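Local atomic coordinates of nitrosopumilus output domain-containing protein (Pyrococcus horikoshii, PDB entry 2P9X), a protein that is of unknown function but binds zinc ions and assembles as four copies of an all-helical chain. Residues A[7-12]-A[37-42]; A[25-30]-A[51-56]; A[44-49]-A[85-90]. All blocks are in the same frame, centred on the assembly; numbering follows the deposited sequence.

Interaction 1 of 3, residues A[7-12]-A[37-42]; sequences ILTKTI and SGIELA
Thr-9, on helix 3-19, meets the turn 38-41 with both branches of its side chain, and the backbones come close here: the CA atoms of Thr-9 and Glu-40 are 5.4 Å apart. With OG1 anti to the carbonyl carbon (chi1 -59°), the hydroxyl lies 3.6 Å from Glu-40 CA, a van der Waals contact rather than a bond. CG2, on the other branch, comes within 4.2 Å of Ile-39 CG2. The hydroxyl is hydrogen-bonded to Arg-5 O one helical turn back, and a water donates to Thr-9 OG1 at 2.9 Å. The same water also donates to Ile-39 O, linking helix and turn where no direct hydrogen bond joins the two segments.

Ile-39 and Ile-12 make the apolar half of the contact. Ile-39 CG2 sits 3.7 Å from Ile-12 CG2, the two side chains meeting at a slant, and Leu-27, Leu-31 and Leu-16 also touch Ile-39. The other branch of Ile-12 ends at Ala-42, with CD1 3.3 Å from Ala-42 CB, tighter than usual for two carbons. Leu-8 adds a looser contact from CD2 to Ala-42 O at 4.2 Å.

Residues 38 to 41 form a type I turn leading into helix 41-44, and the contact lays this turn against helix 3-19. Its chemistry is divided: aliphatic side chains of Ile-12, Ile-39 and Ala-42 meet on the buried side, while a water-bridged threonine lies beside the partly exposed Glu-40. Van der Waals packing and one shared water, not direct polar bonds, therefore join the two segments.

Interaction 2 of 3, residues A[25-30]-A[51-56]; sequences AVLEAH and EAVSKL
His-30 reaches from helix 23-35 to helix 46-57 and donates from NE2 to Ala-52 O at 2.8 Å. Its CG is anti to the backbone N (chi1 176°), which carries that atom out on the side of helix 46-57. The bond is bent, with an N-H...O angle of 134°, and NE2 stands above the plane of the carbonyl. Leu-56 lies over one face of the imidazole, its CB 3.8 Å from the ring centroid and close to the ring normal, a CH-pi contact. Lys-55 CB and Ala-52 O lie at the ring's edge. Beside the histidine, Leu-27 CD1 touches Leu-56 CD2 at 3.9 Å and Val-53 CG2 at 4.1 Å, meeting the valine at about a right angle.

Further out, ND1 is hydrogen-bonded to Tyr-60 OH of the second subunit, whose ring meets the imidazole steeply; the NE2 and ND1 bonds together probably hold the ring's rotation. Val-26 of the third subunit also packs on His-30. An alanine here would probably leave Ala-52 O and the hydroxyl of Tyr-60 of the second subunit without this partner and open a gap over Leu-56.

The segment axes approach to 10.5 Å at an angle of 111°, and the imidazole reaches a main-chain carbonyl across that separation. One ring nitrogen bonds within the chain and the other to the second subunit, so the same side chain takes part in both the helix pairing and the subunit interface.

Interaction 3 of 3, residues A[44-49]-A[85-90]; sequences DDPQKF and SLEELV
Pro-46 and Glu-87 mark the closest backbone approach, with CA atoms 5.4 Å apart, and both segments carry the start of a helix. Asp-45 is the N-cap of helix 46-57: the donor Lys-48 N, 3.2 Å from Asp-45 OD1, lies above the carboxylate plane. Ser-85 caps helix 86-97 in the same manner, OG accepting from Glu-88 N at 3.1 Å with a nearly straight angle of 163°. No hydrogen bond crosses between the segments, so side-chain packing joins the two first turns.

The pyrrolidine ring of Pro-46 is central. Its CB lies 3.8 Å from Leu-86 CG, and its CG is 3.8 Å from Val-90 CG2, reaching residues one turn apart on the facing helix. Pro-46 CG also lies near Glu-87 CA. From the buried side, Leu-86 CD2 meets Phe-49 CD2 at 3.5 Å, the two side chains crossing at about a right angle. CG of Leu-86 is anti to the backbone N (chi1 -173°), which sets the branch point against the proline. On the outer side the Glu-87 chain bends at chi2 (95°), and its OE2 comes within 3.6 Å of Gln-47 CB; OE1 has a long, weak ion pair with Lys-50.

Behind the contact, Leu-86 also touches Ile-69 of helix 59-76, Val-90 touches Leu-8 of helix 3-19, and Phe-49 touches Leu-31 of helix 23-35. A first-turn proline and aliphatic side chains bring together the capped N-terminal ends of helices 46-57 and 86-97 in this all-helical fold, which belongs to the Nitrosopumilus output domain 5 family.

Overall arrangement
Interactions 1 and 3, with centres about 10 Å apart, share an apolar core: Ala-42 CA lies 3.6 Å from Phe-49 CG, and Leu-8 CD2 3.7 Å from Val-90 CG2. The centre of interaction 2 lies about 13 Å from that of interaction 1 and about 15 Å from that of interaction 3. Leu-27 joins them: its CD2 is 3.6 Å from Ile-39 CD1 and 4.2 Å from Phe-49 CZ. Helix 46-57 serves interactions 2 and 3. Glu-28, which with Glu-24 forms a zinc site not occupied on this chain in the model, touches Ile-39, whereas the bound zinc ion is about 9 Å from the side chain of Thr-9. Only interaction 2 touches other subunits.

Interaction 1 of 3, residues A[7-12]-A[37-42]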
loop_
_atom_site.group_PDB
_atom_site.type_symbol
_atom_site.label_atom_id
_atom_site.label_comp_id
_atom_site.label_asym_id
_atom_site.label_seq_id
_atom_site.Cartn_x
_atom_site.Cartn_y
_atom_site.Cartn_z
ATOM N N ILE A 7 -12.323 -23.491 -9.819
ATOM C CA ILE A 7 -11.667 -22.766 -10.902
ATOM C C ILE A 7 -11.315 -21.328 -10.534
ATOM O O ILE A 7 -10.222 -20.847 -10.850
ATOM C CB ILE A 7 -12.538 -22.765 -12.171
ATOM C CG1 ILE A 7 -12.702 -24.199 -12.678
ATOM C CG2 ILE A 7 -11.890 -21.912 -13.246
ATOM C CD1 ILE A 7 -13.733 -24.342 -13.786
ATOM N N LEU A 8 -12.222 -20.631 -9.863
ATOM C CA LEU A 8 -11.918 -19.250 -9.495
ATOM C C LEU A 8 -10.796 -19.196 -8.464
ATOM O O LEU A 8 -9.861 -18.413 -8.597
ATOM C CB LEU A 8 -13.155 -18.541 -8.938
ATOM C CG LEU A 8 -12.892 -17.100 -8.480
ATOM C CD1 LEU A 8 -12.291 -16.299 -9.623
ATOM C CD2 LEU A 8 -14.187 -16.460 -8.004
ATOM N N THR A 9 -10.886 -20.034 -7.439
ATOM C CA THR A 9 -9.874 -20.041 -6.390
ATOM C C THR A 9 -8.492 -20.383 -6.926
ATOM O O THR A 9 -7.523 -19.692 -6.621
ATOM C CB THR A 9 -10.261 -21.019 -5.255
ATOM O OG1 THR A 9 -11.528 -20.625 -4.712
ATOM C CG2 THR A 9 -9.215 -20.987 -4.134
ATOM N N LYS A 10 -8.396 -21.426 -7.742
ATOM C CA LYS A 10 -7.097 -21.806 -8.292
ATOM C C LYS A 10 -6.536 -20.724 -9.205
ATOM O O LYS A 10 -5.338 -20.442 -9.181
ATOM C CB LYS A 10 -7.196 -23.122 -9.065
ATOM C CG LYS A 10 -5.846 -23.667 -9.514
ATOM C CD LYS A 10 -4.930 -23.906 -8.315
ATOM C CE LYS A 10 -3.556 -24.410 -8.741
ATOM N NZ LYS A 10 -3.289 -25.787 -8.238
ATOM N N THR A 11 -7.398 -20.114 -10.013
ATOM C CA THR A 11 -6.948 -19.067 -10.921
ATOM C C THR A 11 -6.362 -17.911 -10.122
ATOM O O THR A 11 -5.334 -17.351 -10.497
ATOM C CB THR A 11 -8.095 -18.538 -11.789
ATOM O OG1 THR A 11 -8.643 -19.617 -12.552
ATOM C CG2 THR A 11 -7.590 -17.461 -12.747
ATOM N N ILE A 12 -7.018 -17.554 -9.022
ATOM C CA ILE A 12 -6.523 -16.465 -8.190
ATOM C C ILE A 12 -5.185 -16.842 -7.562
ATOM O O ILE A 12 -4.243 -16.054 -7.569
ATOM C CB ILE A 12 -7.522 -16.110 -7.067
ATOM C CG1 ILE A 12 -8.798 -15.532 -7.682
ATOM C CG2 ILE A 12 -6.892 -15.090 -6.115
ATOM C CD1 ILE A 12 -9.850 -15.137 -6.658
ATOM N N SER A 37 -10.634 -16.665 7.088
ATOM C CA SER A 37 -10.985 -17.209 5.782
ATOM C C SER A 37 -9.762 -17.363 4.897
ATOM O O SER A 37 -8.699 -16.808 5.185
ATOM C CB SER A 37 -11.976 -16.286 5.070
ATOM O OG SER A 37 -13.178 -16.149 5.805
ATOM N N GLY A 38 -9.935 -18.121 3.818
ATOM C CA GLY A 38 -8.873 -18.329 2.849
ATOM C C GLY A 38 -9.247 -17.632 1.552
ATOM O O GLY A 38 -10.233 -16.886 1.507
ATOM N N ILE A 39 -8.480 -17.883 0.494
ATOM C CA ILE A 39 -8.712 -17.261 -0.810
ATOM C C ILE A 39 -10.064 -17.629 -1.407
ATOM O O ILE A 39 -10.590 -16.913 -2.267
ATOM C CB ILE A 39 -7.580 -17.642 -1.810
ATOM C CG1 ILE A 39 -6.248 -17.068 -1.323
ATOM C CG2 ILE A 39 -7.873 -17.082 -3.202
ATOM C CD1 ILE A 39 -6.216 -15.560 -1.297
ATOM N N GLU A 40 -10.630 -18.740 -0.946
ATOM C CA GLU A 40 -11.929 -19.184 -1.445
ATOM C C GLU A 40 -13.014 -18.152 -1.134
ATOM O O GLU A 40 -14.130 -18.228 -1.650
ATOM C CB GLU A 40 -12.296 -20.538 -0.828
ATOM C CG GLU A 40 -12.214 -20.589 0.691
ATOM C CD GLU A 40 -10.811 -20.879 1.224
ATOM O OE1 GLU A 40 -9.835 -20.817 0.446
ATOM O OE2 GLU A 40 -10.695 -21.179 2.431
ATOM N N LEU A 41 -12.688 -17.187 -0.279
ATOM C CA LEU A 41 -13.628 -16.129 0.076
ATOM C C LEU A 41 -14.001 -15.320 -1.163
ATOM O O LEU A 41 -15.076 -14.722 -1.222
ATOM C CB LEU A 41 -13.002 -15.188 1.113
ATOM C CG LEU A 41 -13.873 -14.015 1.572
ATOM C CD1 LEU A 41 -15.092 -14.542 2.322
ATOM C CD2 LEU A 41 -13.057 -13.095 2.475
ATOM N N ALA A 42 -13.100 -15.287 -2.146
ATOM C CA ALA A 42 -13.350 -14.541 -3.377
ATOM C C ALA A 42 -14.621 -15.049 -4.046
ATOM O O ALA A 42 -15.389 -14.271 -4.607
ATOM C CB ALA A 42 -12.163 -14.669 -4.321
HETATM O O HOH W 1 -12.012 -17.737 -4.644
#

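Interaction 2 of 3, residues A[25-30]-A[51-56]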
loop_
_atom_site.group_PDB
_atom_site.type_symbol
_atom_site.label_atom_id
_atom_site.label_comp_id
_atom_site.label_asym_id
_atom_site.label_seq_id
_atom_site.Cartn_x
_atom_site.Cartn_y
_atom_site.Cartn_z
ATOM N N ALA A 25 1.240 -15.956 0.626
ATOM C CA ALA A 25 1.382 -16.032 2.079
ATOM C C ALA A 25 0.910 -14.760 2.768
ATOM O O ALA A 25 0.275 -14.811 3.823
ATOM C CB ALA A 25 2.827 -16.300 2.445
ATOM N N VAL A 26 1.229 -13.613 2.180
ATOM C CA VAL A 26 0.837 -12.342 2.772
ATOM C C VAL A 26 -0.676 -12.151 2.764
ATOM O O VAL A 26 -1.274 -11.823 3.793
ATOM C CB VAL A 26 1.540 -11.174 2.045
ATOM C CG1 VAL A 26 0.957 -9.836 2.480
ATOM C CG2 VAL A 26 3.034 -11.222 2.363
ATOM N N LEU A 27 -1.309 -12.354 1.615
ATOM C CA LEU A 27 -2.756 -12.181 1.568
ATOM C C LEU A 27 -3.452 -13.213 2.452
ATOM O O LEU A 27 -4.409 -12.893 3.147
ATOM C CB LEU A 27 -3.271 -12.288 0.126
ATOM C CG LEU A 27 -4.787 -12.132 -0.067
ATOM C CD1 LEU A 27 -5.297 -10.848 0.574
ATOM C CD2 LEU A 27 -5.084 -12.135 -1.568
ATOM N N GLU A 28 -2.970 -14.451 2.440
ATOM C CA GLU A 28 -3.602 -15.474 3.264
ATOM C C GLU A 28 -3.459 -15.179 4.754
ATOM O O GLU A 28 -4.368 -15.443 5.532
ATOM C CB GLU A 28 -3.050 -16.852 2.914
ATOM C CG GLU A 28 -3.832 -17.468 1.766
ATOM C CD GLU A 28 -3.088 -18.548 1.033
ATOM O OE1 GLU A 28 -1.951 -18.879 1.433
ATOM O OE2 GLU A 28 -3.640 -19.054 0.030
ATOM N N ALA A 29 -2.327 -14.617 5.157
ATOM C CA ALA A 29 -2.155 -14.279 6.567
ATOM C C ALA A 29 -3.175 -13.210 6.945
ATOM O O ALA A 29 -3.761 -13.244 8.026
ATOM C CB ALA A 29 -0.747 -13.761 6.816
ATOM N N HIS A 30 -3.366 -12.246 6.051
ATOM C CA HIS A 30 -4.318 -11.164 6.268
ATOM C C HIS A 30 -5.752 -11.681 6.359
ATOM O O HIS A 30 -6.490 -11.318 7.268
ATOM C CB HIS A 30 -4.206 -10.153 5.131
ATOM C CG HIS A 30 -5.210 -9.048 5.203
ATOM N ND1 HIS A 30 -5.186 -8.082 6.185
ATOM C CD2 HIS A 30 -6.252 -8.740 4.397
ATOM C CE1 HIS A 30 -6.167 -7.222 5.979
ATOM N NE2 HIS A 30 -6.831 -7.599 4.899
ATOM N N GLU A 51 -13.189 -6.040 -0.155
ATOM C CA GLU A 51 -13.041 -5.154 0.992
ATOM C C GLU A 51 -11.774 -5.515 1.768
ATOM O O GLU A 51 -11.019 -4.634 2.173
ATOM C CB GLU A 51 -14.260 -5.279 1.918
ATOM C CG GLU A 51 -14.143 -4.482 3.211
ATOM C CD GLU A 51 -15.278 -4.763 4.189
ATOM O OE1 GLU A 51 -16.170 -5.577 3.861
ATOM O OE2 GLU A 51 -15.273 -4.171 5.290
ATOM N N ALA A 52 -11.545 -6.813 1.960
ATOM C CA ALA A 52 -10.374 -7.284 2.697
ATOM C C ALA A 52 -9.062 -6.919 2.018
ATOM O O ALA A 52 -8.116 -6.507 2.677
ATOM C CB ALA A 52 -10.445 -8.801 2.899
ATOM N N VAL A 53 -8.987 -7.087 0.700
ATOM C CA VAL A 53 -7.765 -6.743 -0.011
ATOM C C VAL A 53 -7.538 -5.231 0.061
ATOM O O VAL A 53 -6.401 -4.768 0.163
ATOM C CB VAL A 53 -7.835 -7.184 -1.491
ATOM C CG1 VAL A 53 -6.542 -6.822 -2.210
ATOM C CG2 VAL A 53 -8.099 -8.679 -1.564
ATOM N N SER A 54 -8.622 -4.461 0.004
ATOM C CA SER A 54 -8.511 -3.010 0.080
ATOM C C SER A 54 -7.954 -2.616 1.449
ATOM O O SER A 54 -7.186 -1.668 1.560
ATOM C CB SER A 54 -9.877 -2.347 -0.133
ATOM O OG SER A 54 -9.741 -0.933 -0.192
ATOM N N LYS A 55 -8.332 -3.353 2.489
ATOM C CA LYS A 55 -7.825 -3.043 3.826
ATOM C C LYS A 55 -6.341 -3.377 3.950
ATOM O O LYS A 55 -5.625 -2.782 4.748
ATOM C CB LYS A 55 -8.627 -3.789 4.891
ATOM C CG LYS A 55 -9.908 -3.065 5.265
ATOM C CD LYS A 55 -10.850 -3.935 6.066
ATOM C CE LYS A 55 -12.128 -3.173 6.387
ATOM N NZ LYS A 55 -13.120 -4.030 7.092
ATOM N N LEU A 56 -5.871 -4.316 3.139
ATOM C CA LEU A 56 -4.469 -4.700 3.179
ATOM C C LEU A 56 -3.538 -3.721 2.468
ATOM O O LEU A 56 -2.555 -3.255 3.047
ATOM C CB LEU A 56 -4.303 -6.096 2.564
ATOM C CG LEU A 56 -2.881 -6.653 2.442
ATOM C CD1 LEU A 56 -2.208 -6.718 3.807
ATOM C CD2 LEU A 56 -2.953 -8.043 1.819
#

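Interaction 3 of 3, residues A[44-49]-A[85-90]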
loop_
_atom_site.group_PDB
_atom_site.type_symbol
_atom_site.label_atom_id
_atom_site.label_comp_id
_atom_site.label_asym_id
_atom_site.label_seq_id
_atom_site.Cartn_x
_atom_site.Cartn_y
_atom_site.Cartn_z
ATOM N N ASP A 44 -16.978 -17.229 -2.331
ATOM C CA ASP A 44 -18.048 -17.232 -1.332
ATOM C C ASP A 44 -18.667 -15.872 -1.043
ATOM O O ASP A 44 -19.878 -15.772 -0.814
ATOM C CB ASP A 44 -17.551 -17.837 -0.016
ATOM C CG ASP A 44 -17.060 -19.256 -0.180
ATOM O OD1 ASP A 44 -17.522 -19.944 -1.119
ATOM O OD2 ASP A 44 -16.226 -19.689 0.642
ATOM N N ASP A 45 -17.843 -14.831 -1.034
ATOM C CA ASP A 45 -18.320 -13.482 -0.764
ATOM C C ASP A 45 -17.356 -12.505 -1.424
ATOM O O ASP A 45 -16.522 -11.894 -0.756
ATOM C CB ASP A 45 -18.365 -13.231 0.748
ATOM C CG ASP A 45 -19.215 -12.027 1.115
ATOM O OD1 ASP A 45 -19.313 -11.089 0.295
ATOM O OD2 ASP A 45 -19.774 -12.016 2.234
ATOM N N PRO A 46 -17.459 -12.344 -2.753
ATOM C CA PRO A 46 -16.583 -11.433 -3.497
ATOM C C PRO A 46 -16.485 -10.013 -2.949
ATOM O O PRO A 46 -15.399 -9.430 -2.923
ATOM C CB PRO A 46 -17.137 -11.492 -4.927
ATOM C CG PRO A 46 -18.526 -12.059 -4.833
ATOM C CD PRO A 46 -18.438 -12.982 -3.652
ATOM N N GLN A 47 -17.604 -9.453 -2.500
ATOM C CA GLN A 47 -17.577 -8.104 -1.953
ATOM C C GLN A 47 -16.697 -8.044 -0.700
ATOM O O GLN A 47 -15.912 -7.110 -0.530
ATOM C CB GLN A 47 -18.997 -7.623 -1.622
ATOM C CG GLN A 47 -19.026 -6.276 -0.906
ATOM C CD GLN A 47 -20.432 -5.727 -0.712
ATOM O OE1 GLN A 47 -20.634 -4.768 0.036
ATOM N NE2 GLN A 47 -21.406 -6.320 -1.394
ATOM N N LYS A 48 -16.821 -9.042 0.169
ATOM C CA LYS A 48 -16.026 -9.080 1.395
ATOM C C LYS A 48 -14.549 -9.291 1.061
ATOM O O LYS A 48 -13.669 -8.718 1.703
ATOM C CB LYS A 48 -16.522 -10.196 2.317
ATOM C CG LYS A 48 -15.861 -10.210 3.687
ATOM C CD LYS A 48 -16.566 -11.157 4.648
ATOM C CE LYS A 48 -18.000 -10.715 4.905
ATOM N NZ LYS A 48 -18.070 -9.332 5.456
ATOM N N PHE A 49 -14.283 -10.112 0.050
ATOM C CA PHE A 49 -12.910 -10.378 -0.363
ATOM C C PHE A 49 -12.293 -9.074 -0.877
ATOM O O PHE A 49 -11.164 -8.723 -0.518
ATOM C CB PHE A 49 -12.891 -11.461 -1.457
ATOM C CG PHE A 49 -11.529 -11.712 -2.052
ATOM C CD1 PHE A 49 -10.655 -12.617 -1.457
ATOM C CD2 PHE A 49 -11.118 -11.040 -3.198
ATOM C CE1 PHE A 49 -9.388 -12.849 -1.996
ATOM C CE2 PHE A 49 -9.849 -11.265 -3.750
ATOM C CZ PHE A 49 -8.986 -12.171 -3.145
ATOM N N SER A 85 -16.324 -6.559 -12.609
ATOM C CA SER A 85 -16.092 -6.581 -11.169
ATOM C C SER A 85 -16.049 -8.036 -10.712
ATOM O O SER A 85 -16.577 -8.920 -11.388
ATOM C CB SER A 85 -17.215 -5.859 -10.423
ATOM O OG SER A 85 -18.416 -6.609 -10.468
ATOM N N LEU A 86 -15.432 -8.285 -9.565
ATOM C CA LEU A 86 -15.346 -9.644 -9.053
ATOM C C LEU A 86 -16.747 -10.202 -8.774
ATOM O O LEU A 86 -16.993 -11.391 -8.980
ATOM C CB LEU A 86 -14.492 -9.679 -7.781
ATOM C CG LEU A 86 -14.156 -11.056 -7.206
ATOM C CD1 LEU A 86 -13.315 -11.849 -8.203
ATOM C CD2 LEU A 86 -13.395 -10.879 -5.905
ATOM N N GLU A 87 -17.661 -9.346 -8.311
ATOM C CA GLU A 87 -19.028 -9.783 -8.023
ATOM C C GLU A 87 -19.698 -10.277 -9.295
ATOM O O GLU A 87 -20.352 -11.325 -9.297
ATOM C CB GLU A 87 -19.863 -8.647 -7.422
ATOM C CG GLU A 87 -19.465 -8.274 -6.013
ATOM C CD GLU A 87 -18.497 -7.111 -5.969
ATOM O OE1 GLU A 87 -17.690 -6.964 -6.910
ATOM O OE2 GLU A 87 -18.544 -6.350 -4.984
ATOM N N GLU A 88 -19.542 -9.519 -10.376
ATOM C CA GLU A 88 -20.124 -9.912 -11.654
ATOM C C GLU A 88 -19.445 -11.177 -12.164
ATOM O O GLU A 88 -20.081 -12.022 -12.797
ATOM C CB GLU A 88 -19.958 -8.801 -12.690
ATOM C CG GLU A 88 -20.799 -7.572 -12.419
ATOM C CD GLU A 88 -20.568 -6.469 -13.436
ATOM O OE1 GLU A 88 -19.746 -6.658 -14.360
ATOM O OE2 GLU A 88 -21.211 -5.408 -13.304
ATOM N N LEU A 89 -18.146 -11.305 -11.887
ATOM C CA LEU A 89 -17.385 -12.469 -12.331
ATOM C C LEU A 89 -17.900 -13.745 -11.671
ATOM O O LEU A 89 -18.047 -14.779 -12.327
ATOM C CB LEU A 89 -15.897 -12.287 -12.011
ATOM C CG LEU A 89 -14.952 -13.378 -12.525
ATOM C CD1 LEU A 89 -14.896 -13.337 -14.051
ATOM C CD2 LEU A 89 -13.561 -13.182 -11.931
ATOM N N VAL A 90 -18.169 -13.672 -10.371
ATOM C CA VAL A 90 -18.674 -14.825 -9.638
ATOM C C VAL A 90 -20.076 -15.156 -10.133
ATOM O O VAL A 90 -20.432 -16.325 -10.286
ATOM C CB VAL A 90 -18.704 -14.543 -8.116
ATOM C CG1 VAL A 90 -19.435 -15.659 -7.383
ATOM C CG2 VAL A 90 -17.271 -14.422 -7.595
#